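PDB 2V0P: type 2A phosphatase-associated protein 42 from Saccharomyces cerevisiae, which inhibits the PP2A-like phosphatase SIT4 and associates with other PP2A-type catalytic subunits in TOR signalling, the present chain being its helical N-terminal domain. Local coordinates for residues A[29-32]-A[33-37]; A[97-100]-A[101-104]; A[159-162]-A[163-167]; A[168-171]-A[172-176]; A[201-204]-A[205-209]. All blocks are in the same frame, centred on the assembly; numbering follows the deposited sequence.

Interaction 1: residues A[29-32]-A[33-37]; sequences PEYQ and GLLLS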
# COMPACT_ATOMS: atom_id res chain seq x y z
N PRO A 29 24.17 8.83 11.33
CA PRO A 29 24.30 10.28 11.56
C PRO A 29 25.11 10.97 10.49
O PRO A 29 24.93 12.15 10.28
CB PRO A 29 25.03 10.36 12.91
CG PRO A 29 25.73 9.09 13.02
CD PRO A 29 24.84 8.06 12.37
N GLU A 30 25.96 10.22 9.80
CA GLU A 30 26.77 10.72 8.72
C GLU A 30 25.83 11.04 7.56
O GLU A 30 25.88 12.12 7.06
CB GLU A 30 27.86 9.73 8.27
CG GLU A 30 28.99 9.52 9.20
CD GLU A 30 28.66 8.61 10.38
OE1 GLU A 30 27.67 7.84 10.29
OE2 GLU A 30 29.40 8.68 11.39
N TYR A 31 24.91 10.14 7.21
CA TYR A 31 23.93 10.47 6.17
C TYR A 31 22.95 11.58 6.57
O TYR A 31 22.75 12.51 5.83
CB TYR A 31 23.19 9.20 5.64
CG TYR A 31 22.19 9.47 4.55
CD1 TYR A 31 22.57 9.48 3.22
CD2 TYR A 31 20.87 9.71 4.84
CE1 TYR A 31 21.71 9.78 2.25
CE2 TYR A 31 19.98 9.98 3.84
CZ TYR A 31 20.42 10.01 2.53
OH TYR A 31 19.55 10.26 1.51
N GLN A 32 22.30 11.48 7.71
CA GLN A 32 21.28 12.43 8.07
C GLN A 32 21.93 13.84 8.29
O GLN A 32 21.30 14.86 8.03
CB GLN A 32 20.54 11.99 9.32
CG GLN A 32 19.61 10.81 9.15
CD GLN A 32 18.60 11.08 8.09
OE1 GLN A 32 17.93 12.11 8.10
NE2 GLN A 32 18.52 10.21 7.13
N GLY A 33 23.15 13.82 8.80
CA GLY A 33 23.95 15.00 9.09
C GLY A 33 24.15 15.82 7.83
O GLY A 33 23.81 16.96 7.83
N LEU A 34 24.67 15.21 6.77
CA LEU A 34 24.82 15.87 5.44
C LEU A 34 23.49 16.25 4.83
O LEU A 34 23.34 17.32 4.22
CB LEU A 34 25.58 14.97 4.47
CG LEU A 34 25.82 15.45 3.03
CD1 LEU A 34 26.66 16.74 3.07
CD2 LEU A 34 26.56 14.36 2.32
N LEU A 35 22.48 15.39 5.01
CA LEU A 35 21.18 15.68 4.48
C LEU A 35 20.58 16.94 5.13
O LEU A 35 20.11 17.84 4.44
CB LEU A 35 20.25 14.44 4.58
CG LEU A 35 18.84 14.59 4.03
CD1 LEU A 35 18.78 14.58 2.52
CD2 LEU A 35 17.97 13.55 4.60
N LEU A 36 20.64 16.99 6.45
CA LEU A 36 20.18 18.12 7.18
C LEU A 36 20.92 19.40 6.80
O LEU A 36 20.31 20.37 6.68
CB LEU A 36 20.32 17.90 8.68
CG LEU A 36 19.82 19.03 9.55
CD1 LEU A 36 18.38 19.39 9.25
CD2 LEU A 36 20.00 18.70 11.01
N SER A 37 22.20 19.37 6.63
CA SER A 37 22.91 20.64 6.33
C SER A 37 22.62 21.07 4.89
O SER A 37 22.51 22.24 4.63
CB SER A 37 24.39 20.57 6.61
OG SER A 37 25.02 19.61 5.83

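Interaction 2: residues A[97-100]-A[101-104]; sequences QSMK and LIYL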
# COMPACT_ATOMS: atom_id res chain seq x y z
N GLN A 97 8.81 7.65 14.69
CA GLN A 97 7.85 7.35 13.72
C GLN A 97 6.96 8.53 13.37
O GLN A 97 6.65 8.73 12.18
CB GLN A 97 7.03 6.09 14.07
CG GLN A 97 7.87 4.82 14.00
CD GLN A 97 7.14 3.61 14.49
OE1 GLN A 97 5.93 3.52 14.36
NE2 GLN A 97 7.88 2.68 15.10
N SER A 98 6.55 9.29 14.37
CA SER A 98 5.73 10.46 14.11
C SER A 98 6.48 11.50 13.25
O SER A 98 5.93 12.03 12.33
CB SER A 98 5.28 11.10 15.41
OG SER A 98 4.41 10.23 16.16
N MSE A 99 7.73 11.76 13.60
CA MSE A 99 8.64 12.62 12.81
C MSE A 99 8.67 12.21 11.32
O MSE A 99 8.59 13.03 10.44
CB MSE A 99 10.04 12.61 13.40
CG MSE A 99 10.37 13.74 14.35
SE MSE A 99 9.91 15.54 13.68
CE MSE A 99 10.43 15.57 11.88
N LYS A 100 8.76 10.91 11.04
CA LYS A 100 8.74 10.46 9.66
C LYS A 100 7.53 10.98 8.89
O LYS A 100 7.67 11.37 7.76
CB LYS A 100 8.88 8.93 9.52
CG LYS A 100 9.07 8.49 8.06
CD LYS A 100 10.48 8.74 7.56
CE LYS A 100 10.58 8.41 6.09
NZ LYS A 100 11.68 9.21 5.46
N LEU A 101 6.38 11.03 9.54
CA LEU A 101 5.15 11.46 8.91
C LEU A 101 5.23 12.93 8.62
O LEU A 101 4.81 13.39 7.56
CB LEU A 101 3.95 11.18 9.82
CG LEU A 101 3.67 9.72 10.28
CD1 LEU A 101 2.40 9.70 10.93
CD2 LEU A 101 3.73 8.79 9.12
N ILE A 102 5.81 13.67 9.58
CA ILE A 102 6.08 15.08 9.36
C ILE A 102 6.99 15.33 8.13
O ILE A 102 6.61 16.09 7.29
CB ILE A 102 6.65 15.74 10.60
CG1 ILE A 102 5.54 15.97 11.58
CG2 ILE A 102 7.33 17.13 10.20
CD1 ILE A 102 6.02 16.17 13.02
N TYR A 103 8.15 14.69 8.03
CA TYR A 103 8.96 14.69 6.86
C TYR A 103 8.19 14.41 5.55
O TYR A 103 8.35 15.16 4.57
CB TYR A 103 10.17 13.76 6.99
CG TYR A 103 11.10 14.17 8.14
CD1 TYR A 103 11.33 15.51 8.45
CD2 TYR A 103 11.69 13.20 8.94
CE1 TYR A 103 12.20 15.87 9.53
CE2 TYR A 103 12.53 13.55 10.01
CZ TYR A 103 12.76 14.85 10.31
OH TYR A 103 13.60 15.13 11.39
N LEU A 104 7.33 13.39 5.55
CA LEU A 104 6.66 13.02 4.30
C LEU A 104 5.66 14.08 3.93
O LEU A 104 5.51 14.32 2.76
CB LEU A 104 6.01 11.61 4.33
CG LEU A 104 7.00 10.48 4.52
CD1 LEU A 104 6.30 9.13 4.84
CD2 LEU A 104 8.01 10.36 3.43

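Interaction 3: residues A[159-162]-A[163-167]; sequences AQLK and RKEKI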
# COMPACT_ATOMS: atom_id res chain seq x y z
N ALA A 159 -9.79 -0.70 -11.56
CA ALA A 159 -8.39 -1.08 -11.66
C ALA A 159 -7.85 -0.81 -13.07
O ALA A 159 -6.71 -0.41 -13.22
CB ALA A 159 -8.23 -2.53 -11.31
N GLN A 160 -8.67 -1.06 -14.09
CA GLN A 160 -8.25 -0.83 -15.49
C GLN A 160 -8.09 0.65 -15.79
O GLN A 160 -7.22 1.05 -16.54
CB GLN A 160 -9.21 -1.47 -16.48
CG GLN A 160 -9.22 -3.02 -16.51
CD GLN A 160 -10.35 -3.58 -17.33
OE1 GLN A 160 -11.36 -2.91 -17.56
NE2 GLN A 160 -10.20 -4.83 -17.79
N LEU A 161 -8.95 1.47 -15.20
CA LEU A 161 -8.82 2.92 -15.30
C LEU A 161 -7.54 3.46 -14.63
O LEU A 161 -6.80 4.28 -15.21
CB LEU A 161 -10.08 3.58 -14.74
CG LEU A 161 -10.31 5.09 -14.94
CD1 LEU A 161 -9.67 5.64 -16.22
CD2 LEU A 161 -11.81 5.29 -14.97
N LYS A 162 -7.25 3.00 -13.42
CA LYS A 162 -5.99 3.26 -12.77
C LYS A 162 -4.77 2.85 -13.59
O LYS A 162 -3.84 3.65 -13.75
CB LYS A 162 -5.95 2.61 -11.37
CG LYS A 162 -4.61 2.78 -10.68
CD LYS A 162 -4.59 4.04 -9.87
CE LYS A 162 -3.56 3.97 -8.78
NZ LYS A 162 -4.11 3.19 -7.63
N ARG A 163 -4.77 1.65 -14.14
CA ARG A 163 -3.68 1.24 -15.02
C ARG A 163 -3.57 2.19 -16.23
O ARG A 163 -2.49 2.53 -16.63
CB ARG A 163 -3.85 -0.21 -15.44
CG ARG A 163 -2.82 -0.75 -16.45
CD ARG A 163 -3.09 -2.21 -16.85
NE ARG A 163 -4.33 -2.39 -17.62
CZ ARG A 163 -4.79 -3.55 -18.09
NH1 ARG A 163 -4.15 -4.69 -17.88
NH2 ARG A 163 -5.93 -3.58 -18.78
N LYS A 164 -4.69 2.66 -16.73
CA LYS A 164 -4.69 3.49 -17.95
C LYS A 164 -3.98 4.79 -17.65
O LYS A 164 -3.07 5.17 -18.35
CB LYS A 164 -6.10 3.77 -18.45
CG LYS A 164 -6.11 4.78 -19.57
CD LYS A 164 -7.48 5.16 -19.96
CE LYS A 164 -7.46 6.21 -21.07
NZ LYS A 164 -7.28 7.52 -20.43
N GLU A 165 -4.38 5.42 -16.54
CA GLU A 165 -3.80 6.69 -16.04
C GLU A 165 -2.30 6.64 -15.65
O GLU A 165 -1.54 7.58 -15.93
CB GLU A 165 -4.66 7.21 -14.88
CG GLU A 165 -6.04 7.71 -15.29
CD GLU A 165 -6.94 8.12 -14.11
OE1 GLU A 165 -6.44 8.34 -12.97
OE2 GLU A 165 -8.17 8.23 -14.35
N LYS A 166 -1.87 5.54 -15.06
CA LYS A 166 -0.49 5.19 -14.78
C LYS A 166 0.37 5.02 -16.03
O LYS A 166 1.48 5.63 -16.15
CB LYS A 166 -0.38 3.95 -13.86
CG LYS A 166 -0.80 4.16 -12.38
CD LYS A 166 0.09 5.15 -11.61
CE LYS A 166 1.13 4.48 -10.70
NZ LYS A 166 0.50 3.82 -9.51
N ILE A 167 -0.15 4.27 -17.00
CA ILE A 167 0.53 4.02 -18.25
C ILE A 167 0.76 5.36 -18.98
O ILE A 167 1.81 5.59 -19.49
CB ILE A 167 -0.24 3.07 -19.15
CG1 ILE A 167 -0.04 1.61 -18.70
CG2 ILE A 167 0.23 3.22 -20.60
CD1 ILE A 167 -0.86 0.60 -19.45
O HOH W 1 -7.26 -6.49 -18.56

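Interaction 4: residues A[168-171]-A[172-176]; sequences ELFQ and RNKEI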
# COMPACT_ATOMS: atom_id res chain seq x y z
N GLU A 168 -0.22 6.25 -18.93
CA GLU A 168 -0.11 7.59 -19.53
C GLU A 168 0.93 8.48 -18.87
O GLU A 168 1.66 9.16 -19.58
CB GLU A 168 -1.45 8.30 -19.56
CG GLU A 168 -2.42 7.67 -20.49
CD GLU A 168 -3.83 8.24 -20.39
OE1 GLU A 168 -4.13 8.95 -19.40
OE2 GLU A 168 -4.62 7.98 -21.32
N LEU A 169 0.98 8.45 -17.53
CA LEU A 169 2.09 9.03 -16.76
C LEU A 169 3.43 8.46 -17.17
O LEU A 169 4.37 9.21 -17.50
CB LEU A 169 1.91 8.87 -15.25
CG LEU A 169 3.09 9.55 -14.51
CD1 LEU A 169 2.94 11.04 -14.53
CD2 LEU A 169 3.19 9.02 -13.11
N PHE A 170 3.49 7.14 -17.24
CA PHE A 170 4.72 6.45 -17.49
C PHE A 170 5.24 6.81 -18.89
O PHE A 170 6.38 7.25 -19.03
CB PHE A 170 4.54 4.93 -17.27
CG PHE A 170 5.75 4.11 -17.59
CD1 PHE A 170 6.54 3.61 -16.58
CD2 PHE A 170 6.10 3.85 -18.89
CE1 PHE A 170 7.66 2.85 -16.88
CE2 PHE A 170 7.22 3.11 -19.19
CZ PHE A 170 7.99 2.61 -18.16
N GLN A 171 4.39 6.68 -19.90
CA GLN A 171 4.77 7.02 -21.25
C GLN A 171 5.24 8.48 -21.35
O GLN A 171 6.26 8.74 -21.96
CB GLN A 171 3.66 6.72 -22.25
CG GLN A 171 3.44 5.22 -22.49
CD GLN A 171 4.66 4.52 -23.10
OE1 GLN A 171 5.11 4.87 -24.20
NE2 GLN A 171 5.18 3.52 -22.40
N ARG A 172 4.51 9.40 -20.74
CA ARG A 172 4.83 10.81 -20.84
C ARG A 172 6.19 11.09 -20.18
O ARG A 172 7.03 11.78 -20.74
CB ARG A 172 3.74 11.68 -20.21
CG ARG A 172 3.99 13.20 -20.33
CD ARG A 172 4.05 13.66 -21.81
NE ARG A 172 3.98 15.11 -21.97
CZ ARG A 172 4.34 15.77 -23.07
NH1 ARG A 172 4.76 15.11 -24.15
NH2 ARG A 172 4.24 17.09 -23.11
N ASN A 173 6.41 10.49 -19.02
CA ASN A 173 7.64 10.54 -18.29
C ASN A 173 8.82 10.04 -19.10
O ASN A 173 9.86 10.68 -19.15
CB ASN A 173 7.48 9.68 -17.04
CG ASN A 173 8.21 10.21 -15.86
OD1 ASN A 173 8.84 11.24 -15.90
ND2 ASN A 173 8.10 9.49 -14.76
N LYS A 174 8.65 8.89 -19.74
CA LYS A 174 9.64 8.32 -20.64
C LYS A 174 9.94 9.25 -21.81
O LYS A 174 11.08 9.43 -22.19
CB LYS A 174 9.15 6.97 -21.15
CG LYS A 174 10.16 6.19 -21.95
CD LYS A 174 9.68 4.75 -22.19
CE LYS A 174 10.17 4.22 -23.52
NZ LYS A 174 9.48 4.86 -24.68
N GLU A 175 8.90 9.83 -22.39
CA GLU A 175 9.05 10.70 -23.54
C GLU A 175 9.98 11.89 -23.15
O GLU A 175 11.00 12.11 -23.78
CB GLU A 175 7.69 11.18 -23.97
CG GLU A 175 7.66 11.93 -25.28
CD GLU A 175 6.31 12.58 -25.56
OE1 GLU A 175 5.39 12.43 -24.72
OE2 GLU A 175 6.19 13.26 -26.61
N ILE A 176 9.61 12.59 -22.09
CA ILE A 176 10.31 13.81 -21.63
C ILE A 176 11.69 13.42 -21.13
O ILE A 176 12.66 14.13 -21.44
CB ILE A 176 9.46 14.57 -20.61
CG1 ILE A 176 8.21 15.08 -21.32
CG2 ILE A 176 10.24 15.65 -19.88
CD1 ILE A 176 8.46 15.74 -22.62

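Interaction 5: residues A[201-204]-A[205-209]; sequences RELY and LMRLH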
# COMPACT_ATOMS: atom_id res chain seq x y z
N ARG A 201 18.91 27.05 -22.63
CA ARG A 201 17.59 27.45 -22.20
C ARG A 201 16.57 26.33 -22.39
O ARG A 201 15.69 26.18 -21.58
CB ARG A 201 17.12 28.67 -22.96
CG ARG A 201 15.81 29.21 -22.47
CD ARG A 201 15.60 30.66 -22.90
NE ARG A 201 14.45 31.19 -22.19
CZ ARG A 201 14.52 31.98 -21.12
NH1 ARG A 201 15.71 32.41 -20.64
NH2 ARG A 201 13.37 32.36 -20.55
N GLU A 202 16.68 25.63 -23.53
CA GLU A 202 15.82 24.50 -23.84
C GLU A 202 16.06 23.36 -22.85
O GLU A 202 15.13 22.80 -22.34
CB GLU A 202 16.07 24.05 -25.27
CG GLU A 202 15.33 22.79 -25.67
CD GLU A 202 15.52 22.44 -27.14
OE1 GLU A 202 16.63 22.66 -27.67
OE2 GLU A 202 14.56 21.95 -27.77
N LEU A 203 17.32 23.04 -22.59
CA LEU A 203 17.68 22.05 -21.60
C LEU A 203 17.08 22.32 -20.20
O LEU A 203 16.56 21.41 -19.55
CB LEU A 203 19.19 21.88 -21.59
CG LEU A 203 19.90 21.05 -20.53
CD1 LEU A 203 19.32 19.64 -20.55
CD2 LEU A 203 21.40 21.03 -20.77
N TYR A 204 17.19 23.56 -19.73
CA TYR A 204 16.71 23.94 -18.45
C TYR A 204 15.21 23.80 -18.31
O TYR A 204 14.74 23.33 -17.28
CB TYR A 204 17.17 25.35 -18.08
CG TYR A 204 18.66 25.46 -17.91
CD1 TYR A 204 19.45 24.33 -17.72
CD2 TYR A 204 19.28 26.70 -17.86
CE1 TYR A 204 20.84 24.43 -17.54
CE2 TYR A 204 20.65 26.81 -17.70
CZ TYR A 204 21.42 25.68 -17.51
OH TYR A 204 22.79 25.82 -17.32
N LEU A 205 14.49 24.21 -19.31
CA LEU A 205 13.06 24.05 -19.41
C LEU A 205 12.65 22.59 -19.48
O LEU A 205 11.70 22.26 -18.87
CB LEU A 205 12.46 24.79 -20.58
CG LEU A 205 12.58 26.32 -20.43
CD1 LEU A 205 12.33 26.96 -21.74
CD2 LEU A 205 11.61 26.83 -19.38
N MSE A 206 13.34 21.79 -20.28
CA MSE A 206 13.07 20.34 -20.40
C MSE A 206 13.37 19.67 -19.07
O MSE A 206 12.74 18.67 -18.69
CB MSE A 206 13.90 19.69 -21.53
CG MSE A 206 13.47 18.25 -21.88
SE MSE A 206 11.63 18.21 -22.54
CE MSE A 206 11.85 19.18 -24.23
N ARG A 207 14.39 20.16 -18.38
CA ARG A 207 14.72 19.60 -17.12
C ARG A 207 13.52 19.83 -16.13
O ARG A 207 13.03 18.90 -15.48
CB ARG A 207 16.09 20.09 -16.69
CG ARG A 207 16.55 19.67 -15.34
CD ARG A 207 18.02 20.01 -15.20
NE ARG A 207 18.81 19.18 -16.09
CZ ARG A 207 19.98 19.51 -16.62
NH1 ARG A 207 20.53 20.71 -16.39
NH2 ARG A 207 20.60 18.65 -17.41
N LEU A 208 12.98 21.04 -16.09
CA LEU A 208 11.82 21.30 -15.23
C LEU A 208 10.66 20.36 -15.63
O LEU A 208 9.94 19.85 -14.80
CB LEU A 208 11.38 22.77 -15.30
CG LEU A 208 12.45 23.67 -14.67
CD1 LEU A 208 12.02 25.14 -14.90
CD2 LEU A 208 12.67 23.47 -13.21
N HIS A 209 10.49 20.17 -16.94
CA HIS A 209 9.43 19.33 -17.46
C HIS A 209 9.55 17.91 -16.84
O HIS A 209 8.59 17.41 -16.40
CB HIS A 209 9.50 19.30 -18.99
CG HIS A 209 8.23 18.84 -19.63
ND1 HIS A 209 7.92 19.12 -20.95
CD2 HIS A 209 7.17 18.18 -19.12
CE1 HIS A 209 6.74 18.59 -21.22
NE2 HIS A 209 6.26 18.03 -20.13

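Interaction 1: residues A[29-32]-A[33-37]
L35 meets both Y31 and Q32 one turn back along the helix, and its CD2 methyl does the touching. That methyl lies 4.2 Å from CE2 of the Y31 ring, an apolar contact made at a slant, and 3.8 Å from OE1 of Q32, whose side chain runs beside that of L35 and points the same way. L35 reaches this spot because its CG sits opposite the backbone N (chi1 -179°), which lays the branched end back over the preceding turn. Q32 takes the other choice, CG opposite its carbonyl carbon (chi1 -72°), and bends again at the next bond, so that the amide turns back and NE2 comes to the edge of the Y31 ring, in its plane. Beneath these side chains run the i to i+4 bonds of the first turns of helix 29-52. L36 N to Q32 O is short at 2.7 Å, L35 N to Y31 O spans 3.0 Å, and L34 N to E30 O is a weak bond of 3.3 Å. At the very start G33 N bonds to P29 O, approaching from above the carbonyl plane. In the TPR-like fold this helix packs on helix 4-19: Y31 OH bonds to the carbonyl of L19, and L34 and L35 rest on the same leucine. The buried Q32 amide is gripped at both ends, NE2 by Q26 O, OE1 by Q87 N and R86 NH1, tying the start of the helix to two loops.

Interaction 2: residues A[97-100]-A[101-104]
Two bends in the M99 side chain, at chi2 (-49°) and chi3 (-42°), fold this selenomethionine forward over the next turn, while Y103 swings its ring back to meet it, CG lying opposite its own carbonyl carbon (chi1 -61°). The result is a Met-aromatic contact spaced i to i+4 on helix 93-120 of the TPR-like domain. It rests on the selenium, SE lying 5.0 Å from the centroid of the Y103 ring and set obliquely to it. The terminal methyl CE is modelled too close to the ring, and its position is doubtful. I102 packs beside the same chain, its CD1 4.0 Å from M99 SE.

K100 leaves the helix on another side. Its chain runs toward L104 and passes across it, with CE 4.2 Å from the CD2 methyl of L104. Its ammonium is taken up by the carbonyls of S84 and R86, in the loop ahead of the helix. Helix 199-231 is the next neighbour, with K100 resting on E225 and L229, and both L101 and L104 on C226. Q97 faces the second subunit, where its OE1 bonds to NE2 of that subunit's Q97. Along the backbone, S98 O receives I102 N at 3.2 Å and, weakly, L101 N, while Y103 N bonds to M99 O and L104 N to K100 O, both at 3.0 Å.

Interaction 3: residues A[159-162]-A[163-167]
Four consecutive i to i+4 bonds join residues 159-162 to 163-167. R163 N to A159 O, E165 N to L161 O and K166 N to K162 O are close to straight at the hydrogen, whereas K164 N to Q160 O is bent to 137°. On this regular frame the side chains of L161 and E165 cross, the CD1 methyl of L161 coming 3.5 Å from OE2 of E165. E165 CG stands opposite its carbonyl carbon (chi1 -70°) and the chain is extended from there, which carries the carboxylate across the leucine one turn earlier. Its other oxygen, OE1, accepts the backbone N-H of A148. These turns belong to the long helix 156-186 of the TPR-like fold, at a place where it also meets the second subunit. E165 OE1 of the second subunit pairs with K166 NZ, which has E220 of its own chain as a further salt-bridge partner. An alanine in place of E165 would probably leave the A148 N-H without its acceptor and K166 across the dimer without one of its two carboxylates. K162 and K166 run side by side, their ammonium nitrogens NZ 5.0 Å apart, a repulsion that the acids bound to K166 probably offset. On another side of the helix Q160 and R163 lie alongside each other, amide and guanidinium planes 14° apart, with Q160 CG 4.0 Å from R163 NH2. A water accepts from R163 NH2 at 3.2 Å and, weakly, from Q160 NE2, linking the two ends.

Interaction 4: residues A[168-171]-A[172-176]
Backbone bonds carry most of the contact between residues 168-171 and 172-176. N173 N to L169 O is 2.8 Å, and both K174 N to F170 O and E175 N to Q171 O are 2.9 Å; the bond from R172 N to E168 O is longer, at 3.1 Å.

Apolar contact across the turn is slight. The aliphatic part of K174 passes the F170 ring obliquely, CD 4.2 Å from CE2, on an exposed side of the helix. CB of N173 sits 3.2 Å from L169 O, tucked against the backbone of the turn before. These residues continue helix 156-186 of the TPR-like fold, whose inner side, through L169 and N173, rests on N217 of helix 199-231, while L169 and R172 also cover L127 of helix 126-133.

Charge pairing gathers at R172. A bend at chi2 (61°) turns its chain along the helix toward E175, and NH1 donates to E175 OE1 over 2.8 Å in a salt bridge three residues apart. The oxygen lies in the guanidinium plane, yet the donor meets it from well above the plane of the carboxylate. NE of the same arginine bridges to D125, and the I176 CD1 methyl lies 4.0 Å above the guanidinium plane, off toward the rim, contacts that together probably fix its rotation. E168 has its own ion pair, with K164 one turn earlier.

Interaction 5: residues A[201-204]-A[205-209]
Helix 199-231, the last of the domain, bundles against helix 156-186 and helix 93-120, and in its first turns R207 reaches back to both L203 and Y204. The CD1 methyl of L203 lies over one face of the guanidinium, 3.5 Å from NH2. Y204 comes from another direction: NH1 of R207 sits at the edge of its ring, near the ring plane, 3.9 Å from CE1, and the two flat groups are turned 46° apart. The R207 chain runs extended until a bend at chi3 (-68°) brings the guanidinium round to these neighbours. NH2 makes a salt bridge to E184 of helix 156-186, the preceding helix of this TPR-like bundle, on which L203 also packs through L180. A leucine in place of R207 would probably leave E184 without this ion-pair partner and the Y204 ring edge without the guanidinium beside it. R201 and L205 are joined twice, through a backbone bond of 3.2 Å from L205 N to R201 O and through R201 CG lying 4.2 Å from L205 CD1. Beyond that, the R201 guanidinium is held by T67 OG1 and V65 O. Elsewhere on this turn L208 N bonds to Y204 O at 3.1 Å, and the L208 side chain is buried against I70, L73, and F114 and L118 of helix 93-120.

In the fold
All five contacts lie within helices of one TPR-like domain. Interactions 3 and 4 are successive turns of helix 156-186, centres 13 Å apart; interaction 3 also meets the second subunit. Interaction 5, on the following helix 199-231, packs on interaction 4: R172 NH2 is 3.5 Å from H209 CE1, I176 CD1 lies 3.6 Å from the same atom, and D125 makes a salt bridge to R172 and a hydrogen bond to H209. Interactions 1 and 2 occupy another part of the bundle, centres 16 Å apart without touching, yet both reach R86. About 38 Å separates the centres of interactions 1 and 3. A zinc ion lies about 5 Å from the L104 side chain of interaction 2.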